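Local coordinates for colicin-M immunity protein (Escherichia coli, PDB 4AEQ) that protects cells carrying a colicin M plasmid against colicin M, seen here as a domain-swapped dimer of its YebF-like part, at residues T66-F71 / M81-Y86. Sequence-based numbering, arbitrary orientation.
Sequences TLLVPF and MYYGMY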
ATOM      1  N   THR A  66      -5.463 -13.712  -5.848  1.00 26.44           N
ATOM      2  CA  THR A  66      -5.669 -12.881  -4.668  1.00 28.65           C
ATOM      3  C   THR A  66      -6.432 -13.623  -3.581  1.00 27.42           C
ATOM      4  O   THR A  66      -7.363 -14.379  -3.867  1.00 27.48           O
ATOM      5  CB  THR A  66      -6.446 -11.592  -5.024  1.00 34.94           C
ATOM      6  OG1 THR A  66      -5.677 -10.801  -5.939  1.00 38.98           O
ATOM      7  CG2 THR A  66      -6.731 -10.774  -3.777  1.00 35.77           C
ATOM      8  N   LEU A  67      -6.034 -13.403  -2.334  1.00 20.54           N
ATOM      9  CA  LEU A  67      -6.780 -13.924  -1.200  1.00 18.64           C
ATOM     10  C   LEU A  67      -7.437 -12.767  -0.474  1.00 16.45           C
ATOM     11  O   LEU A  67      -6.775 -11.793  -0.127  1.00 17.65           O
ATOM     12  CB  LEU A  67      -5.860 -14.668  -0.233  1.00 17.35           C
ATOM     13  CG  LEU A  67      -5.275 -16.000  -0.700  1.00 19.73           C
ATOM     14  CD1 LEU A  67      -4.471 -16.637   0.430  1.00 17.38           C
ATOM     15  CD2 LEU A  67      -6.386 -16.928  -1.168  1.00 22.01           C
ATOM     16  N   LEU A  68      -8.735 -12.872  -0.237  1.00 16.77           N
ATOM     17  CA  LEU A  68      -9.448 -11.824   0.479  1.00 17.62           C
ATOM     18  C   LEU A  68      -9.522 -12.187   1.958  1.00 15.52           C
ATOM     19  O   LEU A  68     -10.176 -13.155   2.334  1.00 16.18           O
ATOM     20  CB  LEU A  68     -10.851 -11.645  -0.108  1.00 22.25           C
ATOM     21  CG  LEU A  68     -11.711 -10.511   0.455  1.00 25.31           C
ATOM     22  CD1 LEU A  68     -11.026  -9.172   0.248  1.00 26.66           C
ATOM     23  CD2 LEU A  68     -13.085 -10.518  -0.198  1.00 28.67           C
ATOM     24  N   VAL A  69      -8.843 -11.405   2.789  1.00 11.84           N
ATOM     25  CA  VAL A  69      -8.791 -11.639   4.215  1.00 12.70           C
ATOM     26  C   VAL A  69      -9.531 -10.521   4.931  1.00 12.67           C
ATOM     27  O   VAL A  69      -9.010  -9.415   5.083  1.00 15.13           O
ATOM     28  CB  VAL A  69      -7.327 -11.610   4.686  1.00 12.27           C
ATOM     29  CG1 VAL A  69      -7.223 -11.916   6.173  1.00 15.63           C
ATOM     30  CG2 VAL A  69      -6.485 -12.582   3.858  1.00 16.04           C
ATOM     31  N   PRO A  70     -10.749 -10.818   5.400  1.00 15.02           N
ATOM     32  CA  PRO A  70     -11.527  -9.866   6.193  1.00 15.75           C
ATOM     33  C   PRO A  70     -11.039  -9.837   7.628  1.00 16.60           C
ATOM     34  O   PRO A  70     -10.672 -10.881   8.167  1.00 14.70           O
ATOM     35  CB  PRO A  70     -12.943 -10.433   6.120  1.00 16.94           C
ATOM     36  CG  PRO A  70     -12.741 -11.899   5.976  1.00 19.32           C
ATOM     37  CD  PRO A  70     -11.486 -12.070   5.157  1.00 16.01           C
ATOM     38  N   PHE A  71     -11.058  -8.669   8.256  1.00 14.16           N
ATOM     39  CA  PHE A  71     -10.720  -8.600   9.672  1.00 12.22           C
ATOM     40  C   PHE A  71     -11.302  -7.344  10.298  1.00 15.10           C
ATOM     41  O   PHE A  71     -11.693  -6.421   9.594  1.00 13.43           O
ATOM     42  CB  PHE A  71      -9.202  -8.678   9.894  1.00 14.22           C
ATOM     43  CG  PHE A  71      -8.431  -7.535   9.286  1.00 15.65           C
ATOM     44  CD1 PHE A  71      -8.020  -7.581   7.963  1.00 15.79           C
ATOM     45  CD2 PHE A  71      -8.092  -6.428  10.046  1.00 15.76           C
ATOM     46  CE1 PHE A  71      -7.301  -6.540   7.405  1.00 14.99           C
ATOM     47  CE2 PHE A  71      -7.377  -5.381   9.493  1.00 14.47           C
ATOM     48  CZ  PHE A  71      -6.980  -5.436   8.173  1.00 16.13           C
ATOM     49  N   MET A  81     -14.008  -2.330  10.267  1.00 15.74           N
ATOM     50  CA  MET A  81     -13.956  -3.513   9.415  1.00 17.37           C
ATOM     51  C   MET A  81     -13.070  -3.263   8.199  1.00 16.70           C
ATOM     52  O   MET A  81     -13.108  -2.187   7.610  1.00 18.76           O
ATOM     53  CB  MET A  81     -15.363  -3.873   8.943  1.00 22.95           C
ATOM     54  CG  MET A  81     -15.387  -4.880   7.809  1.00 25.82           C
ATOM     55  SD  MET A  81     -15.199  -6.549   8.438  1.00 35.64           S
ATOM     56  CE  MET A  81     -16.792  -6.756   9.221  1.00 27.23           C
ATOM     57  N   TYR A  82     -12.275  -4.262   7.823  1.00 16.23           N
ATOM     58  CA  TYR A  82     -11.428  -4.177   6.637  1.00 16.86           C
ATOM     59  C   TYR A  82     -11.520  -5.444   5.809  1.00 16.75           C
ATOM     60  O   TYR A  82     -11.765  -6.532   6.347  1.00 15.31           O
ATOM     61  CB  TYR A  82      -9.961  -4.030   7.028  1.00 17.76           C
ATOM     62  CG  TYR A  82      -9.599  -2.806   7.820  1.00 18.39           C
ATOM     63  CD1 TYR A  82      -9.621  -2.826   9.208  1.00 17.97           C
ATOM     64  CD2 TYR A  82      -9.189  -1.642   7.185  1.00 22.03           C
ATOM     65  CE1 TYR A  82      -9.264  -1.714   9.940  1.00 19.92           C
ATOM     66  CE2 TYR A  82      -8.835  -0.522   7.912  1.00 21.30           C
ATOM     67  CZ  TYR A  82      -8.875  -0.568   9.290  1.00 22.87           C
ATOM     68  OH  TYR A  82      -8.521   0.534  10.031  1.00 27.76           O
ATOM     69  N   TYR A  83     -11.292  -5.303   4.506  1.00 17.05           N
ATOM     70  CA  TYR A  83     -10.988  -6.450   3.673  1.00 19.10           C
ATOM     71  C   TYR A  83      -9.609  -6.201   3.092  1.00 19.80           C
ATOM     72  O   TYR A  83      -9.436  -5.341   2.230  1.00 24.73           O
ATOM     73  CB  TYR A  83     -11.998  -6.542   2.531  1.00 24.05           C
ATOM     74  CG  TYR A  83     -13.437  -6.576   2.994  1.00 27.05           C
ATOM     75  CD1 TYR A  83     -14.124  -5.405   3.291  1.00 31.83           C
ATOM     76  CD2 TYR A  83     -14.106  -7.781   3.143  1.00 28.36           C
ATOM     77  CE1 TYR A  83     -15.439  -5.438   3.721  1.00 34.35           C
ATOM     78  CE2 TYR A  83     -15.417  -7.824   3.569  1.00 29.86           C
ATOM     79  CZ  TYR A  83     -16.079  -6.651   3.857  1.00 35.26           C
ATOM     80  OH  TYR A  83     -17.386  -6.693   4.282  1.00 40.84           O
ATOM     81  N   GLY A  84      -8.617  -6.933   3.585  1.00 17.74           N
ATOM     82  CA  GLY A  84      -7.325  -7.004   2.926  1.00 16.05           C
ATOM     83  C   GLY A  84      -7.420  -7.873   1.702  1.00 21.32           C
ATOM     84  O   GLY A  84      -7.823  -9.015   1.813  1.00 24.97           O
ATOM     85  N   MET A  85      -7.033  -7.386   0.538  1.00 19.51           N
ATOM     86  CA  MET A  85      -6.885  -8.318  -0.564  1.00 20.35           C
ATOM     87  C   MET A  85      -5.401  -8.452  -0.812  1.00 17.97           C
ATOM     88  O   MET A  85      -4.713  -7.498  -1.210  1.00 18.74           O
ATOM     89  CB  MET A  85      -7.636  -7.859  -1.801  1.00 25.07           C
ATOM     90  CG  MET A  85      -8.881  -7.083  -1.466  1.00 28.18           C
ATOM     91  SD  MET A  85      -9.682  -6.407  -2.917  1.00 88.56           S
ATOM     92  CE  MET A  85      -9.262  -4.687  -2.689  1.00 83.90           C
ATOM     93  N   TYR A  86      -4.926  -9.653  -0.526  1.00 15.53           N
ATOM     94  CA  TYR A  86      -3.525  -9.998  -0.518  1.00 17.04           C
ATOM     95  C   TYR A  86      -3.196 -10.591  -1.874  1.00 18.83           C
ATOM     96  O   TYR A  86      -3.710 -11.651  -2.235  1.00 15.07           O
ATOM     97  CB  TYR A  86      -3.307 -11.024   0.599  1.00 17.37           C
ATOM     98  CG  TYR A  86      -1.934 -11.655   0.682  1.00 18.11           C
ATOM     99  CD1 TYR A  86      -0.807 -11.008   0.194  1.00 16.46           C
ATOM    100  CD2 TYR A  86      -1.768 -12.911   1.264  1.00 20.90           C
ATOM    101  CE1 TYR A  86       0.442 -11.597   0.280  1.00 19.25           C
ATOM    102  CE2 TYR A  86      -0.524 -13.501   1.355  1.00 21.87           C
ATOM    103  CZ  TYR A  86       0.576 -12.842   0.859  1.00 23.80           C
ATOM    104  OH  TYR A  86       1.816 -13.432   0.945  1.00 25.63           O
TER
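F71 sets CG between its backbone N and carbonyl carbon (chi1 63°), which swings its ring across to Y82 on the partner strand, whereas Y82 keeps CG anti to its own carbonyl carbon, which holds its CB and ring against F71. The two face each other in an antiparallel beta hairpin, built from the central strands 66-74 and 79-87 of a four-stranded sheet. Y82 CB sits over one face of the F71 ring, 3.7 Å from its centroid, in a CH-pi contact. The ring planes are only 17° apart but strongly offset, so little of one lies over the other, with F71 CE2 3.4 Å from Y82 CD1. G84 N comes to 4.1 Å from F71 CE1.

L67, V69, F71, Y82 and Y86 turn to one face of the sheet, against which residues of the second subunit pack: its Y28 meets F71 and Y82 edge-to-face, its F23 stacks on Y86, and its V24 packs on V69, F71 and Y86. At the tip of Y82, OH is hydrogen-bonded to D38 OD2 of its own chain. The other face carries L68, P70, Y83 and M85, where L68 CD1 presses tightly on M85 CG at 3.5 Å.

Three hydrogen-bonded pairs join the backbones, L67 with Y86, V69 with G84 and F71 with Y82. The most bent of their six bonds runs 2.9 Å from G84 N to V69 O, its donor 41° above the carbonyl plane.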